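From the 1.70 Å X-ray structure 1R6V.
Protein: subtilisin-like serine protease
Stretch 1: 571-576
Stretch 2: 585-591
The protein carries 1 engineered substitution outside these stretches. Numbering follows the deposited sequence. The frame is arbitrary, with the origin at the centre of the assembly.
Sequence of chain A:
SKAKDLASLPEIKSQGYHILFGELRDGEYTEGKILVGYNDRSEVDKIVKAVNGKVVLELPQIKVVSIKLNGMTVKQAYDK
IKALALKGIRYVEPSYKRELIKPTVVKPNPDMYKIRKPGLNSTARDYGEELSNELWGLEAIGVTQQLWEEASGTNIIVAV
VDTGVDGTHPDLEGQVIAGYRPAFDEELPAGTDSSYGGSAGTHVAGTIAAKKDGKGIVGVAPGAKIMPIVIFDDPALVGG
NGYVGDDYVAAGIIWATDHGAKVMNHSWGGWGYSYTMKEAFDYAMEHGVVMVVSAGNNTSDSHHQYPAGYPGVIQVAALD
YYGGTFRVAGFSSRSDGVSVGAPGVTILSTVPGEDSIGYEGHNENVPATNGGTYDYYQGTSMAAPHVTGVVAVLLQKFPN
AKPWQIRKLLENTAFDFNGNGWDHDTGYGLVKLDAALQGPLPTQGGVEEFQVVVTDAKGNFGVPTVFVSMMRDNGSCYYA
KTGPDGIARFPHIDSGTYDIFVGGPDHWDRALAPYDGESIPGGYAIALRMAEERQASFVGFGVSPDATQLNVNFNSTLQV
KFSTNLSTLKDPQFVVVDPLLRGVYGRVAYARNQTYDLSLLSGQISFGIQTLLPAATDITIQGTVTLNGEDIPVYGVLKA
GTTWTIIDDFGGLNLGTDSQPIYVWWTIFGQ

Stretch 1 (571-576) DPQFVV
Stretch 2, residues 585-591: YGRVAYA

Antiparallel pairing of strand 573-576 with strand 586-589, their N-to-C directions 160° apart and their axes approaching to 4.5 Å. Tyr585 (phi/psi -99/-6) lies at a corner of the chain; its N donates to Val576 O (2.8 Å, 165°), and its CB packs against Val576 CG1 (4.0 Å), with chi1 m (-67°) and chi2 108°. Gly586 follows at 158/150, backbone angles that would jam a CB against the preceding carbonyl oxygen and so call for glycine. Its O accepts a nearly straight bond from Val576 N (3.0 Å, 172°) and also receives a CA-H...O contact from Val575 CA (3.5 Å). Arg587 (-130/143; chi m, t, t, 75°) faces Val575 in a non-hydrogen-bonded pair, CA to CA 4.5 Å. Both side chains leave on the same face, bringing Arg587 CG within 3.8 Å of Val575 CG1 (Val575 chi1 t), while Arg587 CA makes a CA-H...O contact with Phe574 O (3.5 Å). Val588 (-147/149) and Phe574 (-89/131) form the hydrogen-bonded pair: Phe574 N to Val588 O is 2.8 Å and Val588 N to Phe574 O is 2.9 Å, with CA atoms 5.4 Å apart. On the face shared with Val576, Val588 CG1 (chi1 p, 63°) meets the edge of the Phe574 ring, 3.7 Å from CD2; Phe574 has chi1 t (166°) and chi2 47°. Ala589 (-56/138) pairs with Gln573 without hydrogen bonds, CA to CA 4.4 Å, and their side chains diverge; Gln573 is extended at -133/144, chi m, t, 71°. Tyr590 (-75/136) prolongs the pairing beyond the strand: its N donates to Pro572 O (2.9 Å, 161°). Its CA-to-CB bond points toward stretch 1, placing CB 3.9 Å from Pro572 CB, but chi1 t (178°) and chi2 93° lead the ring end away. Ala591 (-140/117) makes no contact.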

# COMPACT_ATOMS: atom_id res chain seq x y z
N ASP A 571 18.08 18.55 -47.25
CA ASP A 571 17.10 17.50 -47.01
C ASP A 571 16.71 17.37 -45.54
O ASP A 571 16.95 16.33 -44.92
CB ASP A 571 17.61 16.15 -47.52
CG ASP A 571 17.96 16.18 -48.99
OD1 ASP A 571 17.19 16.79 -49.77
OD2 ASP A 571 18.99 15.59 -49.37
N PRO A 572 16.10 18.41 -44.97
CA PRO A 572 15.70 18.33 -43.56
C PRO A 572 14.53 17.36 -43.38
O PRO A 572 13.59 17.33 -44.17
CB PRO A 572 15.32 19.77 -43.23
CG PRO A 572 14.76 20.26 -44.54
CD PRO A 572 15.76 19.73 -45.54
N GLN A 573 14.59 16.55 -42.33
CA GLN A 573 13.51 15.62 -42.07
C GLN A 573 13.09 15.65 -40.62
O GLN A 573 13.91 15.84 -39.72
CB GLN A 573 13.91 14.19 -42.44
CG GLN A 573 14.28 13.97 -43.88
CD GLN A 573 14.41 12.51 -44.22
OE1 GLN A 573 13.41 11.79 -44.29
NE2 GLN A 573 15.64 12.05 -44.42
N PHE A 574 11.79 15.49 -40.41
CA PHE A 574 11.18 15.43 -39.08
C PHE A 574 11.25 13.95 -38.73
O PHE A 574 10.89 13.09 -39.52
CB PHE A 574 9.72 15.88 -39.14
CG PHE A 574 8.92 15.53 -37.91
CD1 PHE A 574 9.42 15.79 -36.63
CD2 PHE A 574 7.65 14.99 -38.04
CE1 PHE A 574 8.66 15.52 -35.50
CE2 PHE A 574 6.88 14.72 -36.90
CZ PHE A 574 7.39 14.98 -35.63
N VAL A 575 11.74 13.67 -37.52
CA VAL A 575 11.89 12.30 -37.08
C VAL A 575 11.26 12.05 -35.73
O VAL A 575 11.38 12.85 -34.82
CB VAL A 575 13.38 11.95 -36.95
CG1 VAL A 575 13.54 10.45 -36.69
CG2 VAL A 575 14.12 12.37 -38.21
N VAL A 576 10.57 10.91 -35.62
CA VAL A 576 9.95 10.51 -34.36
C VAL A 576 10.91 9.45 -33.85
O VAL A 576 11.11 8.41 -34.49
CB VAL A 576 8.55 9.93 -34.59
CG1 VAL A 576 7.98 9.46 -33.27
CG2 VAL A 576 7.65 10.99 -35.20
N TYR A 585 10.90 5.71 -35.02
CA TYR A 585 9.59 5.20 -35.38
C TYR A 585 9.16 5.69 -36.76
O TYR A 585 8.11 5.29 -37.28
CB TYR A 585 8.54 5.62 -34.34
CG TYR A 585 8.76 4.99 -32.98
CD1 TYR A 585 9.23 5.75 -31.90
CD2 TYR A 585 8.51 3.63 -32.78
CE1 TYR A 585 9.44 5.16 -30.65
CE2 TYR A 585 8.72 3.04 -31.53
CZ TYR A 585 9.18 3.81 -30.48
OH TYR A 585 9.38 3.23 -29.24
N GLY A 586 9.96 6.56 -37.35
CA GLY A 586 9.64 7.07 -38.68
C GLY A 586 10.29 8.40 -39.00
O GLY A 586 10.55 9.21 -38.11
N ARG A 587 10.55 8.62 -40.29
CA ARG A 587 11.16 9.85 -40.76
C ARG A 587 10.32 10.39 -41.92
O ARG A 587 9.80 9.61 -42.72
CB ARG A 587 12.59 9.60 -41.25
CG ARG A 587 13.53 9.04 -40.21
CD ARG A 587 14.98 9.17 -40.69
NE ARG A 587 15.94 8.62 -39.74
CZ ARG A 587 16.16 7.32 -39.55
NH1 ARG A 587 15.47 6.43 -40.25
NH2 ARG A 587 17.07 6.92 -38.67
N VAL A 588 10.18 11.71 -41.99
CA VAL A 588 9.39 12.32 -43.07
C VAL A 588 9.99 13.67 -43.45
O VAL A 588 10.58 14.36 -42.61
CB VAL A 588 7.92 12.51 -42.63
CG1 VAL A 588 7.83 13.45 -41.45
CG2 VAL A 588 7.09 13.02 -43.79
N ALA A 589 9.85 14.06 -44.71
CA ALA A 589 10.40 15.33 -45.16
C ALA A 589 9.84 16.46 -44.31
O ALA A 589 8.65 16.49 -44.00
CB ALA A 589 10.06 15.57 -46.63
N TYR A 590 10.71 17.38 -43.94
CA TYR A 590 10.31 18.53 -43.15
C TYR A 590 9.57 19.50 -44.05
O TYR A 590 9.98 19.76 -45.18
CB TYR A 590 11.55 19.23 -42.59
CG TYR A 590 11.24 20.48 -41.80
CD1 TYR A 590 11.08 20.43 -40.41
CD2 TYR A 590 11.13 21.72 -42.43
CE1 TYR A 590 10.82 21.58 -39.67
CE2 TYR A 590 10.88 22.88 -41.69
CZ TYR A 590 10.72 22.80 -40.32
OH TYR A 590 10.48 23.94 -39.58
N ALA A 591 8.46 20.03 -43.54
CA ALA A 591 7.67 21.00 -44.29
C ALA A 591 7.20 22.07 -43.30
O ALA A 591 6.47 21.78 -42.36
CB ALA A 591 6.49 20.33 -44.96